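Local coordinates for protein synthesis inhibitor I (Hordeum vulgare, PDB 4FBC) that belongs to the plant ribosome-inactivating proteins, carries the name of an inhibitor of protein synthesis, and holds adenosine monophosphate in a pocket, at residues A17-N20 against V21-S25; G265-V269 against A270-E274. The protein carries 3 engineered substitutions. One frame throughout, in Å; residues are numbered along the deposited sequence.

Interaction 1 of 2, residues A17-N20 against V21-S25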
# COMPACT_ATOMS: atom_id res chain seq x y z
N ALA A 17 -0.51 -1.53 -12.44
CA ALA A 17 -1.50 -0.46 -12.34
C ALA A 17 -0.82 0.85 -12.71
O ALA A 17 0.28 1.13 -12.23
CB ALA A 17 -2.09 -0.38 -10.93
N THR A 18 -1.46 1.67 -13.53
CA THR A 18 -0.84 2.89 -14.01
C THR A 18 -1.71 4.09 -13.67
O THR A 18 -2.93 4.04 -13.78
CB THR A 18 -0.59 2.83 -15.54
OG1 THR A 18 0.34 1.77 -15.83
CG2 THR A 18 -0.02 4.14 -16.06
N PHE A 19 -1.07 5.16 -13.20
CA PHE A 19 -1.78 6.41 -12.94
C PHE A 19 -1.01 7.60 -13.49
O PHE A 19 0.19 7.74 -13.27
CB PHE A 19 -2.04 6.58 -11.44
CG PHE A 19 -2.80 7.84 -11.10
CD1 PHE A 19 -4.10 8.03 -11.55
CD2 PHE A 19 -2.21 8.84 -10.32
CE1 PHE A 19 -4.80 9.19 -11.23
CE2 PHE A 19 -2.90 10.00 -9.99
CZ PHE A 19 -4.20 10.18 -10.45
N ASN A 20 -1.72 8.46 -14.22
CA ASN A 20 -1.19 9.73 -14.68
C ASN A 20 -1.43 10.77 -13.58
O ASN A 20 -2.57 11.00 -13.19
CB ASN A 20 -1.89 10.10 -16.00
CG ASN A 20 -1.81 11.58 -16.33
OD1 ASN A 20 -0.94 12.31 -15.87
ND2 ASN A 20 -2.74 12.02 -17.18
N VAL A 21 -0.36 11.38 -13.08
CA VAL A 21 -0.47 12.26 -11.91
C VAL A 21 -1.30 13.52 -12.15
O VAL A 21 -1.66 14.22 -11.20
CB VAL A 21 0.91 12.64 -11.30
CG1 VAL A 21 1.75 11.40 -11.06
CG2 VAL A 21 1.66 13.62 -12.19
N GLN A 22 -1.58 13.83 -13.41
CA GLN A 22 -2.43 14.98 -13.72
C GLN A 22 -3.89 14.59 -13.96
O GLN A 22 -4.73 15.45 -14.25
CB GLN A 22 -1.87 15.77 -14.92
CG GLN A 22 -0.52 16.48 -14.65
CD GLN A 22 -0.59 17.54 -13.55
OE1 GLN A 22 -1.55 18.33 -13.47
NE2 GLN A 22 0.43 17.58 -12.69
N ALA A 23 -4.20 13.30 -13.81
CA ALA A 23 -5.55 12.79 -14.09
C ALA A 23 -6.57 13.16 -13.00
O ALA A 23 -6.21 13.68 -11.94
CB ALA A 23 -5.53 11.29 -14.32
N SER A 24 -7.84 12.90 -13.28
CA SER A 24 -8.93 13.33 -12.39
C SER A 24 -8.98 12.52 -11.11
O SER A 24 -8.42 11.42 -11.02
CB SER A 24 -10.28 13.21 -13.09
OG SER A 24 -10.62 11.84 -13.29
N SER A 25 -9.69 13.06 -10.12
CA SER A 25 -9.96 12.39 -8.86
C SER A 25 -10.69 11.07 -9.10
O SER A 25 -10.42 10.07 -8.43
CB SER A 25 -10.79 13.29 -7.95
OG SER A 25 -11.03 12.68 -6.70
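Asn20 folds back on Gln22 and Ala23 in an Asx turn laid over a type I beta turn, and so ends the edge strand 16-20 and sends the chain toward helix 25-39, part of the connection between the parallel strands 16-20 and 64-70. Two hydrogen bonds hold the turn. The backbone one runs from Ala23 N to Asn20 O, 2.9 Å, and closes the beta turn. The other is made by the side chain: Gln22 N donates a hydrogen bond to Asn20 OD1 at 3.0 Å, almost straight at 165°. Because CG stands anti to the backbone N (chi1 160°), the amide swings over the start of the turn and receives Gln22 N from well above its carbonyl plane. Asparagine suits this place because its short side chain carries an acceptor that reaches a backbone N two residues on.

The apolar contact lies beside the turn. Phe19 approaches obliquely, with CE1 3.8 Å from Ala23 CB and CE2 3.8 Å from Val21 CA. Alanine is small enough to sit against the ring while the turn stays tight. The ring also meets that of Phe31, in helix 25-39, and Leu139 of helix 136-147 touches it as well.

Polar contacts finish the exit. Arg136 NH1 donates hydrogen bonds to the carbonyl oxygens of both Val21 and Ala23, and Ser24, the N-cap of helix 25-39, bonds through OG to Asp27 N. Ser24 O reaches the edge of the Phe19 ring, 4.3 Å from CE1.

Interaction 2 of 2, residues G265-V269 against A270-E274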
# COMPACT_ATOMS: atom_id res chain seq x y z
N GLY A 265 -10.13 -19.85 15.06
CA GLY A 265 -11.41 -20.25 14.49
C GLY A 265 -11.59 -19.88 13.03
O GLY A 265 -12.53 -20.34 12.38
N GLY A 266 -10.69 -19.06 12.51
CA GLY A 266 -10.76 -18.66 11.11
C GLY A 266 -9.87 -19.50 10.22
O GLY A 266 -9.26 -20.48 10.66
N LEU A 267 -9.79 -19.12 8.95
CA LEU A 267 -8.93 -19.80 7.99
C LEU A 267 -7.47 -19.79 8.43
O LEU A 267 -6.97 -18.79 8.94
CB LEU A 267 -9.02 -19.11 6.62
CG LEU A 267 -10.32 -19.30 5.84
CD1 LEU A 267 -10.33 -18.38 4.62
CD2 LEU A 267 -10.50 -20.74 5.42
N THR A 268 -6.79 -20.90 8.20
CA THR A 268 -5.35 -20.95 8.37
C THR A 268 -4.70 -20.44 7.11
O THR A 268 -5.35 -20.33 6.07
CB THR A 268 -4.88 -22.39 8.56
OG1 THR A 268 -5.34 -23.18 7.46
CG2 THR A 268 -5.41 -22.97 9.88
N VAL A 269 -3.41 -20.16 7.20
CA VAL A 269 -2.61 -19.83 6.03
C VAL A 269 -2.79 -20.88 4.93
O VAL A 269 -3.08 -20.54 3.77
CB VAL A 269 -1.13 -19.67 6.39
CG1 VAL A 269 -0.26 -19.71 5.15
CG2 VAL A 269 -0.93 -18.35 7.14
N ALA A 270 -2.67 -22.16 5.29
CA ALA A 270 -2.75 -23.21 4.28
C ALA A 270 -4.12 -23.30 3.62
O ALA A 270 -4.23 -23.44 2.40
CB ALA A 270 -2.34 -24.57 4.86
N LYS A 271 -5.17 -23.24 4.43
CA LYS A 271 -6.52 -23.36 3.87
C LYS A 271 -6.90 -22.15 3.01
O LYS A 271 -7.50 -22.32 1.95
CB LYS A 271 -7.56 -23.61 4.97
CG LYS A 271 -8.90 -24.12 4.42
CD LYS A 271 -8.70 -25.44 3.66
CE LYS A 271 -10.00 -26.08 3.19
NZ LYS A 271 -9.78 -27.49 2.71
N ALA A 272 -6.53 -20.95 3.44
CA ALA A 272 -6.85 -19.77 2.63
C ALA A 272 -6.09 -19.77 1.31
O ALA A 272 -6.60 -19.30 0.29
CB ALA A 272 -6.57 -18.47 3.41
N LEU A 273 -4.87 -20.31 1.31
CA LEU A 273 -4.11 -20.38 0.08
C LEU A 273 -4.71 -21.46 -0.82
O LEU A 273 -4.73 -21.32 -2.05
CB LEU A 273 -2.62 -20.64 0.36
CG LEU A 273 -1.80 -19.43 0.81
CD1 LEU A 273 -0.37 -19.84 1.18
CD2 LEU A 273 -1.77 -18.41 -0.30
N GLU A 274 -5.20 -22.53 -0.21
CA GLU A 274 -5.88 -23.59 -0.96
C GLU A 274 -7.10 -23.03 -1.67
O GLU A 274 -7.30 -23.26 -2.87
CB GLU A 274 -6.28 -24.74 -0.04
CG GLU A 274 -7.19 -25.75 -0.68
CD GLU A 274 -7.52 -26.89 0.24
OE1 GLU A 274 -8.71 -27.30 0.31
OE2 GLU A 274 -6.59 -27.39 0.90
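Thr268 meets Lys271 across the first turn of helix 269-278, where it serves as the N-cap, and Leu267 and Ala272 add the hydrophobic staple that often goes with such a cap, the residue before the N-cap packing on the fourth residue of the helix. The capping bond joins Lys271 N to Thr268 OG1 at 3.0 Å, with an N-H...O angle of 162°. The hydroxyl sits between the backbone N and the carbonyl carbon (chi1 55°), which turns it over the helix end and gives a first-turn N-H an acceptor that no preceding helical turn could supply. Threonine suits the post because its oxygen is only one bond away from CB.

Two backbone bonds begin the helical pattern: Ala272 N to Thr268 O, 2.9 Å, and Leu273 N to Val269 O, 3.1 Å. The first is nearly linear at the carbonyl.

In the staple, Leu267 CD1 lies 4.0 Å from Ala272 CB, while its other branch, CD2, rests 3.9 Å from Lys271 CG on the aliphatic part of the lysine. Leucine can therefore cover two residues of the turn at once, and the small alanine lets the chain before the helix come close. Pro54 and Phe260 also touch Ala272. Within the same first turn the side chains of Val269 and Leu273 extend alongside each other in one direction, CG1 of Val269 4.0 Å from CD1 of Leu273.

Further out, Glu262 OE2 accepts from Val269 N, a second side chain serving the N-terminal amides of this helix. On the exposed flank Lys271 bends at chi2, and its NZ forms a salt bridge with Glu274 OE1 at 2.6 Å, meeting that oxygen from above the carboxylate plane.

Interactions 1 and 2 lie on opposite sides of the chain's centre, their own centres about 36 Å apart and their nearest atoms about 21 Å apart, so they do not touch. Interaction 1 comes first along the chain, where edge strand 16-20 of the mixed sheet passes into helix 25-39; interaction 2 comes near the C-terminus, at the start of helix 269-278. Both mark the entry into a helix through a hydroxyl N-cap, but one is partly buried against other helices and the other lies on the surface. Asn41, just beyond helix 25-39, makes a weak hydrogen bond to Ala272 O, so the helix that interaction 1 leads into ends near interaction 2.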